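Local coordinates for stringent starvation protein B (Caulobacter vibrioides, PDB 2QAS) that probably acts as a dimeric adaptor that delivers ssrA-tagged substrates to the ClpX unfoldase for degradation, at the interface of chains A and B. Numbering follows the deposited sequence. Chains: chain A/B, Hypothetical protein.

The interface of chains A and B. Residues chain A 42-43, 45; chain B 11, 13-14.
B:Met14 lays its CG methylene over one face of the imidazole of A:His45. CG sits above the middle of the ring, 3.5 Å from its centroid, in a CH-pi contact. The two side chains run past each other in opposite directions. The backbone N of B:Leu13 approaches A:His45 NE2 at 3.4 Å, tilted out of the ring plane towards the face covered by B:Met14, in a weak hydrogen bond (142° at the hydrogen). A:Pro42 O lies at the ring edge, in its plane.

The pyrrolidine of A:Pro42 forms the second apolar surface. Its CB meets the CD1 methyl of B:Leu13 at 3.8 Å, and its CG packs against B:Leu13 CB. The thioether sulfur SD of B:Met14 reaches A:Pro42 CD at 3.9 Å. In B:Met14, CG lies anti to the carbonyl carbon (chi1 -66°), which puts the methylene over the imidazole. The bend at chi2 (-67°) then directs SD to the proline.

B:Leu13 CD1 comes 4.1 Å from the backbone O of A:Glu43. B:Glu11 lies at the margin, and little of its surface is hidden by chain A.

All six residues are in loops. This is a small, mainly apolar patch at the edge of a two-fold homodimer interface, with a twin in which the chains are exchanged. It brings the segment before helix 16-35 of one subunit against the loop before strand 47-52 of the other, and likely supports the dimeric form of this SspB adaptor.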
# COMPACT_ATOMS: atom_id res chain seq x y z
N PRO A 42 0.78 19.04 -9.85
CA PRO A 42 1.32 20.33 -9.40
C PRO A 42 2.77 20.38 -9.89
O PRO A 42 3.61 19.62 -9.43
CB PRO A 42 1.23 20.23 -7.89
CG PRO A 42 1.46 18.77 -7.63
CD PRO A 42 0.61 18.12 -8.71
N GLU A 43 3.04 21.26 -10.85
CA GLU A 43 4.40 21.36 -11.40
C GLU A 43 5.43 21.59 -10.30
O GLU A 43 5.12 22.17 -9.25
CB GLU A 43 4.47 22.49 -12.43
CG GLU A 43 3.73 23.76 -12.05
CD GLU A 43 2.23 23.67 -12.31
OE1 GLU A 43 1.86 23.24 -13.43
OE2 GLU A 43 1.43 24.02 -11.41
N HIS A 45 6.08 18.41 -10.94
CA HIS A 45 5.86 16.97 -10.92
C HIS A 45 5.35 16.38 -12.23
O HIS A 45 4.44 16.93 -12.86
CB HIS A 45 4.88 16.61 -9.80
CG HIS A 45 5.43 16.82 -8.42
ND1 HIS A 45 6.30 15.93 -7.82
CD2 HIS A 45 5.24 17.82 -7.53
CE1 HIS A 45 6.62 16.38 -6.62
NE2 HIS A 45 5.99 17.53 -6.42
N GLU B 11 10.46 20.51 -1.96
CA GLU B 11 9.19 20.28 -1.27
C GLU B 11 8.34 19.33 -2.13
O GLU B 11 8.12 19.59 -3.32
CB GLU B 11 8.44 21.60 -1.05
CG GLU B 11 9.20 22.66 -0.25
CD GLU B 11 10.33 23.33 -1.04
OE1 GLU B 11 10.05 23.90 -2.12
OE2 GLU B 11 11.49 23.28 -0.59
N LEU B 13 5.01 18.13 -3.21
CA LEU B 13 3.60 18.48 -3.24
C LEU B 13 2.74 17.25 -3.49
O LEU B 13 1.52 17.29 -3.39
CB LEU B 13 3.33 19.53 -4.33
CG LEU B 13 4.29 20.71 -4.44
CD1 LEU B 13 3.72 21.75 -5.40
CD2 LEU B 13 4.52 21.33 -3.07
N MET B 14 3.40 16.14 -3.82
CA MET B 14 2.68 14.89 -4.06
C MET B 14 2.60 14.07 -2.77
O MET B 14 1.79 13.15 -2.66
CB MET B 14 3.40 14.08 -5.14
CG MET B 14 3.39 14.70 -6.51
SD MET B 14 1.74 14.74 -7.21
CE MET B 14 1.64 13.11 -7.99